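PDB 4FT6: probable porin, which forms a beta-barrel in the outer membrane of Pseudomonas aeruginosa that probably lets small solutes through as a porin. Local coordinates for residues A[122-127]-A[280-285]; A[155-160]-A[180-185]. One frame throughout, in Å; residues are numbered along the deposited sequence.

Interaction 1: A[122-127]-A[280-285]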
loop_
_atom_site.group_PDB
_atom_site.type_symbol
_atom_site.label_atom_id
_atom_site.label_comp_id
_atom_site.label_asym_id
_atom_site.label_seq_id
_atom_site.Cartn_x
_atom_site.Cartn_y
_atom_site.Cartn_z
ATOM N N PRO A 122 -1.582 -1.207 9.503
ATOM C CA PRO A 122 -0.165 -1.600 9.532
ATOM C C PRO A 122 -0.048 -3.099 9.322
ATOM O O PRO A 122 0.966 -3.621 8.848
ATOM C CB PRO A 122 0.276 -1.236 10.971
ATOM C CG PRO A 122 -0.808 -0.319 11.517
ATOM C CD PRO A 122 -2.058 -0.800 10.841
ATOM N N ILE A 123 -1.128 -3.775 9.684
ATOM C CA ILE A 123 -1.232 -5.216 9.642
ATOM C C ILE A 123 -1.955 -5.661 8.351
ATOM O O ILE A 123 -2.017 -6.850 8.016
ATOM C CB ILE A 123 -1.965 -5.699 10.931
ATOM C CG1 ILE A 123 -1.283 -6.940 11.467
ATOM C CG2 ILE A 123 -3.514 -5.836 10.759
ATOM C CD1 ILE A 123 0.120 -6.650 11.869
ATOM N N LEU A 124 -2.497 -4.695 7.622
ATOM C CA LEU A 124 -3.278 -4.998 6.423
ATOM C C LEU A 124 -3.428 -3.709 5.637
ATOM O O LEU A 124 -4.392 -2.952 5.831
ATOM C CB LEU A 124 -4.668 -5.578 6.759
ATOM C CG LEU A 124 -5.506 -5.981 5.532
ATOM C CD1 LEU A 124 -4.983 -7.266 4.918
ATOM C CD2 LEU A 124 -6.979 -6.128 5.859
ATOM N N LEU A 125 -2.456 -3.459 4.767
ATOM C CA LEU A 125 -2.366 -2.210 4.026
ATOM C C LEU A 125 -2.834 -2.454 2.595
ATOM O O LEU A 125 -2.126 -3.146 1.837
ATOM C CB LEU A 125 -0.907 -1.758 3.995
ATOM C CG LEU A 125 -0.594 -0.294 4.287
ATOM C CD1 LEU A 125 0.771 0.113 3.702
ATOM C CD2 LEU A 125 -1.711 0.571 3.755
ATOM N N ARG A 126 -3.988 -1.900 2.201
ATOM C CA ARG A 126 -4.492 -2.160 0.840
ATOM C C ARG A 126 -3.546 -1.614 -0.243
ATOM O O ARG A 126 -3.064 -0.487 -0.148
ATOM C CB ARG A 126 -5.952 -1.681 0.645
ATOM C CG ARG A 126 -6.207 -0.167 0.608
ATOM C CD ARG A 126 -6.049 0.418 -0.788
ATOM N NE ARG A 126 -5.174 1.584 -0.707
ATOM C CZ ARG A 126 -5.599 2.834 -0.808
ATOM N NH1 ARG A 126 -6.882 3.080 -1.036
ATOM N NH2 ARG A 126 -4.743 3.829 -0.698
ATOM N N ASN A 127 -3.274 -2.414 -1.267
ATOM C CA ASN A 127 -2.405 -1.961 -2.346
ATOM C C ASN A 127 -3.050 -0.924 -3.273
ATOM O O ASN A 127 -4.190 -1.096 -3.696
ATOM C CB ASN A 127 -1.970 -3.150 -3.197
ATOM C CG ASN A 127 -0.877 -2.784 -4.185
ATOM O OD1 ASN A 127 -1.141 -2.227 -5.262
ATOM N ND2 ASN A 127 0.359 -3.088 -3.820
ATOM N N LEU A 280 5.906 -11.980 6.176
ATOM C CA LEU A 280 4.683 -12.683 5.854
ATOM C C LEU A 280 3.540 -11.669 5.892
ATOM O O LEU A 280 3.367 -10.937 6.868
ATOM C CB LEU A 280 4.429 -13.807 6.865
ATOM C CG LEU A 280 5.462 -14.938 6.819
ATOM C CD1 LEU A 280 5.486 -15.770 8.115
ATOM C CD2 LEU A 280 5.189 -15.836 5.613
ATOM N N TYR A 281 2.764 -11.610 4.812
ATOM C CA TYR A 281 1.669 -10.646 4.715
ATOM C C TYR A 281 0.595 -11.138 3.759
ATOM O O TYR A 281 0.734 -12.199 3.121
ATOM C CB TYR A 281 2.188 -9.250 4.320
ATOM C CG TYR A 281 3.084 -9.199 3.090
ATOM C CD1 TYR A 281 4.408 -9.632 3.130
ATOM C CD2 TYR A 281 2.621 -8.666 1.899
ATOM C CE1 TYR A 281 5.233 -9.556 1.987
ATOM C CE2 TYR A 281 3.426 -8.588 0.767
ATOM C CZ TYR A 281 4.723 -9.029 0.811
ATOM O OH TYR A 281 5.495 -8.930 -0.325
ATOM N N ILE A 282 -0.482 -10.379 3.638
ATOM C CA ILE A 282 -1.579 -10.880 2.828
ATOM C C ILE A 282 -1.338 -10.641 1.333
ATOM O O ILE A 282 -0.765 -9.617 0.929
ATOM C CB ILE A 282 -2.934 -10.407 3.385
ATOM C CG1 ILE A 282 -3.248 -11.268 4.604
ATOM C CG2 ILE A 282 -4.051 -10.547 2.372
ATOM C CD1 ILE A 282 -4.183 -10.626 5.495
ATOM N N ALA A 283 -1.700 -11.630 0.522
ATOM C CA ALA A 283 -1.405 -11.604 -0.915
ATOM C C ALA A 283 -1.796 -10.272 -1.561
ATOM O O ALA A 283 -2.946 -9.840 -1.447
ATOM C CB ALA A 283 -2.115 -12.757 -1.627
ATOM N N GLY A 284 -0.842 -9.623 -2.228
ATOM C CA GLY A 284 -1.136 -8.445 -3.033
ATOM C C GLY A 284 -1.141 -7.163 -2.226
ATOM O O GLY A 284 -1.287 -6.060 -2.760
ATOM N N THR A 285 -0.972 -7.304 -0.924
ATOM C CA THR A 285 -1.104 -6.175 -0.020
ATOM C C THR A 285 0.215 -5.409 0.052
ATOM O O THR A 285 1.266 -5.926 -0.355
ATOM C CB THR A 285 -1.510 -6.684 1.376
ATOM O OG1 THR A 285 -2.314 -5.713 2.048
ATOM C CG2 THR A 285 -0.291 -7.041 2.206
HETATM O O HOH W 1 -0.869 -7.838 5.784
#
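Leu-124 and Ile-282 form the closely packed half of this contact, with CD1 of Leu-124 lying 3.5 Å from CD1 of Ile-282. The leucine holds CG anti to its backbone N (chi1 -177°), and although the side chain does not leave the backbone toward 280-285, its end comes nearer, meeting the isoleucine at a slant. Both residues are buried, and both also touch Phe-183 of the strand 183-192. Next to this apolar patch Thr-285, buried as well, donates its hydroxyl to the backbone: OG1 lies 2.6 Å from O of Leu-125. It approaches from above the carbonyl plane, 61° out of it, with a C=O...donor angle of 117°. The neighbouring Ser-286 adds a backbone bond to Leu-125. Here a short strand meets a loop well inside the barrel, close to the centre of the molecule: 124-125 pairs with strand 117-121, while 280-285 belongs to the long connection between strands 264-274 and 304-313. Inward-folded segments of this kind narrow the channel in OprD-family porins, and the arrangement here is consistent with that. A type II turn from Ile-282 to Thr-285 shapes the loop, closed by Thr-285 N to Ile-282 O at 3.0 Å, with Gly-284 taking its positive phi. The water-bridged end is looser. A water donates to Ile-123 O at 2.7 Å, but accepts only weakly from Ile-282 N. At the other end Asn-127 is partly exposed and makes no direct polar bond across: ND2 is not hydrogen-bonded to Gly-284 O, and OD1 accepts from Gly-129 N and Arg-162 NH1.

Interaction 2: A[155-160]-A[180-185]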
loop_
_atom_site.group_PDB
_atom_site.type_symbol
_atom_site.label_atom_id
_atom_site.label_comp_id
_atom_site.label_asym_id
_atom_site.label_seq_id
_atom_site.Cartn_x
_atom_site.Cartn_y
_atom_site.Cartn_z
ATOM N N GLN A 155 -12.826 -8.054 10.881
ATOM C CA GLN A 155 -12.637 -9.351 10.256
ATOM C C GLN A 155 -12.836 -9.225 8.749
ATOM O O GLN A 155 -13.831 -8.667 8.282
ATOM C CB GLN A 155 -13.609 -10.398 10.847
ATOM C CG GLN A 155 -13.914 -11.561 9.912
ATOM C CD GLN A 155 -14.854 -12.605 10.514
ATOM O OE1 GLN A 155 -15.759 -13.110 9.834
ATOM N NE2 GLN A 155 -14.622 -12.957 11.780
ATOM N N MET A 156 -11.885 -9.744 7.985
ATOM C CA MET A 156 -12.014 -9.755 6.540
ATOM C C MET A 156 -12.226 -11.196 6.097
ATOM O O MET A 156 -11.718 -12.118 6.743
ATOM C CB MET A 156 -10.743 -9.194 5.906
ATOM C CG MET A 156 -10.928 -7.854 5.253
ATOM S SD MET A 156 -11.396 -6.602 6.428
ATOM C CE MET A 156 -11.430 -5.134 5.432
ATOM N N ARG A 157 -12.975 -11.396 5.012
ATOM C CA ARG A 157 -13.245 -12.745 4.505
ATOM C C ARG A 157 -12.686 -13.005 3.125
ATOM O O ARG A 157 -12.337 -14.140 2.800
ATOM C CB ARG A 157 -14.744 -13.031 4.508
ATOM C CG ARG A 157 -15.318 -12.805 5.869
ATOM C CD ARG A 157 -16.675 -13.387 6.049
ATOM N NE ARG A 157 -16.899 -13.542 7.477
ATOM C CZ ARG A 157 -17.928 -14.179 8.013
ATOM N NH1 ARG A 157 -18.846 -14.734 7.235
ATOM N NH2 ARG A 157 -18.018 -14.265 9.334
ATOM N N SER A 158 -12.606 -11.950 2.321
ATOM C CA SER A 158 -12.079 -12.056 0.977
ATOM C C SER A 158 -11.459 -10.735 0.532
ATOM O O SER A 158 -11.648 -9.693 1.172
ATOM C CB SER A 158 -13.203 -12.377 0.027
ATOM O OG SER A 158 -13.943 -11.192 -0.160
ATOM N N LEU A 159 -10.724 -10.788 -0.573
ATOM C CA LEU A 159 -10.153 -9.587 -1.161
ATOM C C LEU A 159 -10.432 -9.554 -2.657
ATOM O O LEU A 159 -10.770 -10.577 -3.256
ATOM C CB LEU A 159 -8.647 -9.531 -0.907
ATOM C CG LEU A 159 -7.765 -10.674 -1.437
ATOM C CD1 LEU A 159 -7.506 -10.608 -2.950
ATOM C CD2 LEU A 159 -6.430 -10.682 -0.687
ATOM N N SER A 160 -10.263 -8.387 -3.263
ATOM C CA SER A 160 -10.258 -8.277 -4.714
ATOM C C SER A 160 -8.967 -7.578 -5.113
ATOM O O SER A 160 -8.727 -6.431 -4.707
ATOM C CB SER A 160 -11.463 -7.472 -5.215
ATOM O OG SER A 160 -11.418 -7.340 -6.632
ATOM N N SER A 180 -7.672 -18.670 3.413
ATOM C CA SER A 180 -8.518 -18.506 4.594
ATOM C C SER A 180 -9.758 -17.658 4.371
ATOM O O SER A 180 -9.724 -16.668 3.640
ATOM C CB SER A 180 -7.721 -17.933 5.760
ATOM O OG SER A 180 -8.455 -18.045 6.966
ATOM N N ASP A 181 -10.841 -18.076 5.028
ATOM C CA ASP A 181 -12.096 -17.333 5.156
ATOM C C ASP A 181 -11.967 -16.204 6.154
ATOM O O ASP A 181 -12.720 -15.241 6.116
ATOM C CB ASP A 181 -13.173 -18.236 5.769
ATOM C CG ASP A 181 -13.876 -19.072 4.761
ATOM O OD1 ASP A 181 -13.316 -20.118 4.380
ATOM O OD2 ASP A 181 -15.011 -18.710 4.376
ATOM N N ARG A 182 -11.051 -16.338 7.097
ATOM C CA ARG A 182 -11.138 -15.481 8.263
ATOM C C ARG A 182 -9.834 -14.782 8.617
ATOM O O ARG A 182 -8.838 -15.416 8.997
ATOM C CB ARG A 182 -11.705 -16.284 9.452
ATOM C CG ARG A 182 -13.068 -15.781 9.940
ATOM C CD ARG A 182 -14.157 -16.826 9.875
ATOM N NE ARG A 182 -15.127 -16.507 8.832
ATOM C CZ ARG A 182 -16.127 -17.299 8.471
ATOM N NH1 ARG A 182 -16.298 -18.463 9.064
ATOM N NH2 ARG A 182 -16.945 -16.925 7.512
ATOM N N PHE A 183 -9.845 -13.460 8.479
ATOM C CA PHE A 183 -8.726 -12.647 8.927
ATOM C C PHE A 183 -9.204 -11.700 10.031
ATOM O O PHE A 183 -9.920 -10.729 9.742
ATOM C CB PHE A 183 -8.123 -11.849 7.760
ATOM C CG PHE A 183 -6.979 -10.941 8.164
ATOM C CD1 PHE A 183 -5.709 -11.460 8.416
ATOM C CD2 PHE A 183 -7.169 -9.570 8.301
ATOM C CE1 PHE A 183 -4.634 -10.609 8.799
ATOM C CE2 PHE A 183 -6.102 -8.714 8.668
ATOM C CZ PHE A 183 -4.834 -9.239 8.916
ATOM N N ASP A 184 -8.816 -11.985 11.282
ATOM C CA ASP A 184 -9.251 -11.207 12.446
ATOM C C ASP A 184 -8.104 -10.380 13.015
ATOM O O ASP A 184 -6.974 -10.870 13.158
ATOM C CB ASP A 184 -9.788 -12.140 13.539
ATOM C CG ASP A 184 -11.044 -12.883 13.119
ATOM O OD1 ASP A 184 -12.094 -12.227 12.965
ATOM O OD2 ASP A 184 -10.990 -14.121 12.960
ATOM N N TYR A 185 -8.393 -9.124 13.344
ATOM C CA TYR A 185 -7.374 -8.254 13.926
ATOM C C TYR A 185 -7.893 -7.404 15.086
ATOM O O TYR A 185 -9.102 -7.217 15.264
ATOM C CB TYR A 185 -6.774 -7.334 12.860
ATOM C CG TYR A 185 -7.746 -6.298 12.334
ATOM C CD1 TYR A 185 -8.653 -6.607 11.324
ATOM C CD2 TYR A 185 -7.764 -5.013 12.849
ATOM C CE1 TYR A 185 -9.547 -5.642 10.833
ATOM C CE2 TYR A 185 -8.652 -4.050 12.368
ATOM C CZ TYR A 185 -9.538 -4.370 11.365
ATOM O OH TYR A 185 -10.405 -3.403 10.904
#
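Gln-155 and Asp-184 run side by side and point the same way, and the amide of the glutamine reaches the carboxylate across the two strands. NE2 of Gln-155 gives a fairly straight bond (158°) to OD1 of Asp-184 at 2.9 Å, entering on the syn lone pair; the amide and carboxylate planes are nevertheless turned 70° apart. CG of Gln-155 is anti to its backbone N and the chain beyond is extended, which carries the amide out to Arg-157 as well. That arginine grips OE1 of Gln-155 side-on, from NE at 2.7 Å and from NH2 at 2.6 Å, with the oxygen in the guanidinium plane. Bonds on both ends therefore fix the flip of the amide. Over one face of the Arg-157 guanidinium lies Arg-182, its CZ above the centre, the two planes tilted 46° to each other. These are like charges, which Asp-181, near but not in contact with Arg-157, may partly offset; the detail of their approach is doubtful at this resolution. Met-156 and Phe-183 occupy the other face, CB of Met-156 4.2 Å from CB of Phe-183; Met-156 touches Pro-119 of strand 117-121, Phe-183 touches Ile-282 of the inner loop. Their backbones form a hydrogen-bonded pair, Met-156 N to Phe-183 O at 2.8 Å and Phe-183 N to Met-156 O at 2.9 Å. Just beyond, Arg-157 and Ser-158 both face Gln-137 in a classic beta bulge. Antiparallel neighbours 149-160 and 183-192, side chains alternating between two faces, belong to the wall of the porin beta-barrel, here with the apolar face turned to the inward-folded segments.

Interaction 2 belongs to the barrel wall and interaction 1 to the segments folded within it; their centres lie 11 Å apart and they touch directly. Phe-183 is the main go-between: its CE1 is 3.3 Å from CD1 of Ile-282, while Leu-159 on the partner strand also packs against the isoleucine. The apolar face of the wall pair thus continues into the buried part of the inner contact. Regular backbone pairing joins the strands in interaction 2, and a charged cluster with exposed members occupies their other face. In interaction 1 a side-chain hydroxyl, a leucine–isoleucine touch and a water bonded well to one segment and weakly to the other do the work.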